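Local coordinates for hypothetical protein, GDSL-like Lipase/Acylhydrolase family protein (PDB 4M8K) that is an uncharacterised member of the GDSL-like lipase/acylhydrolase family and probably hydrolyses ester bonds, at residues G127-T139 with Y144-S156. Residues are numbered along the deposited sequence; the frame is centred on the assembly and turned at random.
Sequences GAPIGAYQYDGWT and YSFRPAFCYLLAS
Pro129 O and Ile130 O receive the first two N-H groups of helix 146-160, Phe146 N at 2.8 Å and Arg147 N at 2.9 Å, which have no acceptor further back in the helix. A CB on Gly131 would collide with Ser145 CB, and its positive phi also suits glycine. Next, the Arg147 guanidinium is sandwiched: Ile130 CG2 presses on one face, while Tyr133 stacks on the other with planes 13° apart. Arg147 CD sits over the centre of that ring, 3.7 Å from its centroid, and NE bonds to Ser181 OG. Gln134 has CG anti to the backbone N (chi1 -177°) and an extended chain, which carries OE1 across Pro148 at about a right angle, 3.3 Å from Pro148 CB; NE2 goes on to Asp142. Tyr135 CE1 meets Cys151 SG obliquely at 3.6 Å. Trp138 then lies along the helix by Pro148, Tyr152 and Ala155, one face on Tyr152 CB and the Tyr152 ring edge, the planes 83° apart; CH2 reaches Ala155 CB at 3.7 Å. NE1 donates to Gln134 O at 2.9 Å, a bent bond from above the carbonyl plane. A serine in place of Trp138 would probably leave Tyr152 and Ala155 without their cover and Gln134 O without this donor. Following helix 121-126, the loop runs alongside helix 146-160 in the same direction from Pro129 to Trp138, and Glu177 and Ile185 of helix 176-189 touch Ile130 and Cys151.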
loop_
_atom_site.group_PDB
_atom_site.type_symbol
_atom_site.label_atom_id
_atom_site.label_comp_id
_atom_site.label_asym_id
_atom_site.label_seq_id
_atom_site.Cartn_x
_atom_site.Cartn_y
_atom_site.Cartn_z
ATOM N N GLY A 127 15.063 -8.303 0.193
ATOM C CA GLY A 127 15.489 -9.475 0.905
ATOM C C GLY A 127 15.473 -9.273 2.411
ATOM O O GLY A 127 16.304 -9.796 3.114
ATOM N N ALA A 128 14.505 -8.520 2.906
ATOM C CA ALA A 128 14.392 -8.271 4.329
ATOM C C ALA A 128 14.110 -9.589 5.009
ATOM O O ALA A 128 13.466 -10.448 4.424
ATOM C CB ALA A 128 13.290 -7.243 4.625
ATOM N N PRO A 129 14.634 -9.761 6.235
ATOM C CA PRO A 129 14.419 -11.009 6.963
ATOM C C PRO A 129 12.960 -11.222 7.219
ATOM O O PRO A 129 12.236 -10.250 7.457
ATOM C CB PRO A 129 15.188 -10.807 8.269
ATOM C CG PRO A 129 15.440 -9.342 8.394
ATOM C CD PRO A 129 15.437 -8.795 7.009
ATOM N N ILE A 130 12.500 -12.463 7.143
ATOM C CA ILE A 130 11.077 -12.756 7.276
ATOM C C ILE A 130 10.606 -12.822 8.713
ATOM O O ILE A 130 9.467 -12.433 9.042
ATOM C CB ILE A 130 10.741 -14.071 6.555
ATOM C CG1 ILE A 130 10.951 -13.888 5.074
ATOM C CG2 ILE A 130 9.298 -14.471 6.784
ATOM C CD1 ILE A 130 9.961 -12.952 4.410
ATOM N N GLY A 131 11.473 -13.372 9.556
ATOM C CA GLY A 131 11.185 -13.506 10.972
ATOM C C GLY A 131 10.034 -14.445 11.262
ATOM O O GLY A 131 9.719 -15.299 10.438
ATOM N N ALA A 132 9.396 -14.233 12.411
ATOM C CA ALA A 132 8.310 -15.091 12.906
ATOM C C ALA A 132 6.993 -14.350 12.970
ATOM O O ALA A 132 6.944 -13.130 13.203
ATOM C CB ALA A 132 8.668 -15.618 14.281
ATOM N N TYR A 133 5.904 -15.061 12.722
ATOM C CA TYR A 133 4.588 -14.519 13.001
ATOM C C TYR A 133 4.575 -14.100 14.449
ATOM O O TYR A 133 5.137 -14.777 15.293
ATOM C CB TYR A 133 3.498 -15.551 12.756
ATOM C CG TYR A 133 3.436 -15.934 11.314
ATOM C CD1 TYR A 133 2.933 -15.040 10.381
ATOM C CD2 TYR A 133 3.941 -17.163 10.860
ATOM C CE1 TYR A 133 2.867 -15.363 9.050
ATOM C CE2 TYR A 133 3.920 -17.484 9.497
ATOM C CZ TYR A 133 3.361 -16.586 8.599
ATOM O OH TYR A 133 3.285 -16.865 7.238
ATOM N N GLN A 134 3.986 -12.951 14.728
ATOM C CA GLN A 134 4.069 -12.328 16.029
ATOM C C GLN A 134 2.889 -11.411 16.215
ATOM O O GLN A 134 2.773 -10.335 15.584
ATOM C CB GLN A 134 5.408 -11.560 16.195
ATOM C CG GLN A 134 5.590 -10.934 17.584
ATOM C CD GLN A 134 6.961 -10.251 17.815
ATOM O OE1 GLN A 134 7.805 -10.150 16.932
ATOM N NE2 GLN A 134 7.151 -9.759 19.011
ATOM N N TYR A 135 2.026 -11.757 17.167
ATOM C CA TYR A 135 0.780 -11.019 17.335
ATOM C C TYR A 135 0.682 -10.128 18.601
ATOM O O TYR A 135 -0.377 -9.617 18.933
ATOM C CB TYR A 135 -0.359 -12.051 17.259
ATOM C CG TYR A 135 -0.348 -12.790 15.929
ATOM C CD1 TYR A 135 -0.681 -12.139 14.767
ATOM C CD2 TYR A 135 0.062 -14.125 15.828
ATOM C CE1 TYR A 135 -0.666 -12.800 13.552
ATOM C CE2 TYR A 135 0.079 -14.808 14.605
ATOM C CZ TYR A 135 -0.293 -14.142 13.461
ATOM O OH TYR A 135 -0.285 -14.759 12.224
ATOM N N ASP A 136 1.795 -9.915 19.297
ATOM C CA ASP A 136 1.860 -8.971 20.409
ATOM C C ASP A 136 3.319 -8.844 20.822
ATOM O O ASP A 136 4.158 -9.658 20.395
ATOM C CB ASP A 136 0.995 -9.415 21.605
ATOM C CG ASP A 136 0.264 -8.216 22.282
ATOM O OD1 ASP A 136 0.873 -7.104 22.464
ATOM O OD2 ASP A 136 -0.915 -8.381 22.652
ATOM N N GLY A 137 3.622 -7.870 21.668
ATOM C CA GLY A 137 4.934 -7.779 22.336
ATOM C C GLY A 137 6.083 -7.257 21.462
ATOM O O GLY A 137 7.257 -7.452 21.780
ATOM N N TRP A 138 5.743 -6.589 20.371
ATOM C CA TRP A 138 6.728 -6.163 19.376
ATOM C C TRP A 138 7.751 -5.200 19.952
ATOM O O TRP A 138 7.404 -4.097 20.446
ATOM C CB TRP A 138 6.045 -5.490 18.220
ATOM C CG TRP A 138 4.929 -6.284 17.576
ATOM C CD1 TRP A 138 5.061 -7.258 16.656
ATOM C CD2 TRP A 138 3.532 -6.147 17.814
ATOM N NE1 TRP A 138 3.846 -7.740 16.286
ATOM C CE2 TRP A 138 2.879 -7.052 16.952
ATOM C CE3 TRP A 138 2.766 -5.324 18.640
ATOM C CZ2 TRP A 138 1.500 -7.204 16.930
ATOM C CZ3 TRP A 138 1.384 -5.463 18.613
ATOM C CH2 TRP A 138 0.768 -6.409 17.768
ATOM N N THR A 139 9.016 -5.580 19.847
ATOM C CA THR A 139 10.131 -4.625 20.066
ATOM C C THR A 139 10.538 -3.949 18.780
ATOM O O THR A 139 10.258 -4.437 17.680
ATOM C CB THR A 139 11.341 -5.333 20.666
ATOM O OG1 THR A 139 11.974 -6.176 19.680
ATOM C CG2 THR A 139 10.934 -6.201 21.903
ATOM N N TYR A 144 12.337 -5.115 12.513
ATOM C CA TYR A 144 13.255 -5.234 11.352
ATOM C C TYR A 144 12.880 -6.429 10.481
ATOM O O TYR A 144 13.320 -6.518 9.358
ATOM C CB TYR A 144 14.743 -5.301 11.817
ATOM C CG TYR A 144 15.284 -3.955 12.164
ATOM C CD1 TYR A 144 15.839 -3.164 11.170
ATOM C CD2 TYR A 144 15.233 -3.448 13.462
ATOM C CE1 TYR A 144 16.283 -1.909 11.451
ATOM C CE2 TYR A 144 15.666 -2.162 13.747
ATOM C CZ TYR A 144 16.208 -1.415 12.737
ATOM O OH TYR A 144 16.684 -0.164 13.004
ATOM N N SER A 145 12.055 -7.357 10.988
ATOM C CA SER A 145 11.648 -8.499 10.208
ATOM C C SER A 145 10.219 -8.325 9.606
ATOM O O SER A 145 9.366 -7.610 10.161
ATOM C CB SER A 145 11.697 -9.775 11.067
ATOM O OG SER A 145 13.056 -10.114 11.328
ATOM N N PHE A 146 9.970 -9.000 8.503
ATOM C CA PHE A 146 8.708 -8.784 7.788
ATOM C C PHE A 146 7.424 -9.231 8.515
ATOM O O PHE A 146 6.409 -8.467 8.619
ATOM C CB PHE A 146 8.737 -9.448 6.426
ATOM C CG PHE A 146 7.516 -9.119 5.617
ATOM C CD1 PHE A 146 7.404 -7.849 5.016
ATOM C CD2 PHE A 146 6.454 -9.987 5.523
ATOM C CE1 PHE A 146 6.270 -7.486 4.352
ATOM C CE2 PHE A 146 5.326 -9.632 4.784
ATOM C CZ PHE A 146 5.237 -8.374 4.215
ATOM N N ARG A 147 7.402 -10.463 8.987
ATOM C CA ARG A 147 6.186 -10.932 9.639
ATOM C C ARG A 147 5.806 -10.121 10.894
ATOM O O ARG A 147 4.655 -9.693 10.984
ATOM C CB ARG A 147 6.256 -12.405 9.951
ATOM C CG ARG A 147 6.197 -13.258 8.684
ATOM C CD ARG A 147 6.573 -14.690 9.008
ATOM N NE ARG A 147 6.546 -15.574 7.832
ATOM C CZ ARG A 147 7.093 -16.784 7.807
ATOM N NH1 ARG A 147 7.745 -17.245 8.874
ATOM N NH2 ARG A 147 7.006 -17.546 6.720
ATOM N N PRO A 148 6.750 -9.911 11.851
ATOM C CA PRO A 148 6.331 -9.052 12.965
ATOM C C PRO A 148 5.860 -7.650 12.517
ATOM O O PRO A 148 4.870 -7.159 13.028
ATOM C CB PRO A 148 7.582 -8.963 13.826
ATOM C CG PRO A 148 8.429 -10.163 13.454
ATOM C CD PRO A 148 8.117 -10.430 12.011
ATOM N N ALA A 149 6.570 -7.029 11.560
ATOM C CA ALA A 149 6.192 -5.691 11.061
ATOM C C ALA A 149 4.796 -5.616 10.433
ATOM O O ALA A 149 4.049 -4.706 10.754
ATOM C CB ALA A 149 7.241 -5.178 10.100
ATOM N N PHE A 150 4.436 -6.599 9.608
ATOM C CA PHE A 150 3.138 -6.639 8.953
ATOM C C PHE A 150 2.052 -6.967 9.938
ATOM O O PHE A 150 0.957 -6.413 9.881
ATOM C CB PHE A 150 3.137 -7.645 7.777
ATOM C CG PHE A 150 1.957 -7.500 6.890
ATOM C CD1 PHE A 150 1.858 -6.469 5.965
ATOM C CD2 PHE A 150 0.908 -8.413 6.987
ATOM C CE1 PHE A 150 0.705 -6.321 5.191
ATOM C CE2 PHE A 150 -0.221 -8.295 6.174
ATOM C CZ PHE A 150 -0.318 -7.248 5.281
ATOM N N CYS A 151 2.339 -7.861 10.887
ATOM C CA CYS A 151 1.389 -8.032 11.990
ATOM C C CYS A 151 1.185 -6.698 12.732
ATOM O O CYS A 151 0.061 -6.324 13.083
ATOM C CB CYS A 151 1.900 -9.091 12.975
ATOM S SG CYS A 151 2.045 -10.812 12.371
ATOM N N TYR A 152 2.287 -6.005 13.058
ATOM C CA TYR A 152 2.177 -4.792 13.867
ATOM C C TYR A 152 1.358 -3.769 13.066
ATOM O O TYR A 152 0.549 -3.009 13.618
ATOM C CB TYR A 152 3.563 -4.299 14.312
ATOM C CG TYR A 152 3.636 -2.882 14.901
ATOM C CD1 TYR A 152 3.735 -1.753 14.079
ATOM C CD2 TYR A 152 3.637 -2.674 16.257
ATOM C CE1 TYR A 152 3.825 -0.458 14.609
ATOM C CE2 TYR A 152 3.757 -1.394 16.793
ATOM C CZ TYR A 152 3.851 -0.301 15.979
ATOM O OH TYR A 152 3.922 0.943 16.523
ATOM N N LEU A 153 1.542 -3.786 11.762
ATOM C CA LEU A 153 0.868 -2.846 10.858
ATOM C C LEU A 153 -0.623 -3.008 10.940
ATOM O O LEU A 153 -1.361 -2.048 11.238
ATOM C CB LEU A 153 1.361 -3.056 9.409
ATOM C CG LEU A 153 0.762 -2.107 8.354
ATOM C CD1 LEU A 153 1.082 -0.653 8.661
ATOM C CD2 LEU A 153 1.264 -2.453 6.964
ATOM N N LEU A 154 -1.106 -4.207 10.661
ATOM C CA LEU A 154 -2.557 -4.407 10.698
ATOM C C LEU A 154 -3.103 -4.210 12.115
ATOM O O LEU A 154 -4.175 -3.645 12.291
ATOM C CB LEU A 154 -2.954 -5.759 10.150
ATOM C CG LEU A 154 -2.465 -6.072 8.722
ATOM C CD1 LEU A 154 -3.156 -7.315 8.187
ATOM C CD2 LEU A 154 -2.734 -4.925 7.777
ATOM N N ALA A 155 -2.368 -4.669 13.104
ATOM C CA ALA A 155 -2.842 -4.592 14.496
ATOM C C ALA A 155 -3.026 -3.155 14.862
ATOM O O ALA A 155 -4.040 -2.780 15.401
ATOM C CB ALA A 155 -1.858 -5.265 15.437
ATOM N N SER A 156 -2.034 -2.337 14.528
ATOM C CA SER A 156 -2.046 -0.892 14.827
ATOM C C SER A 156 -3.041 -0.095 14.004
ATOM O O SER A 156 -3.698 0.782 14.576
ATOM C CB SER A 156 -0.659 -0.257 14.624
ATOM O OG SER A 156 0.289 -0.902 15.444
#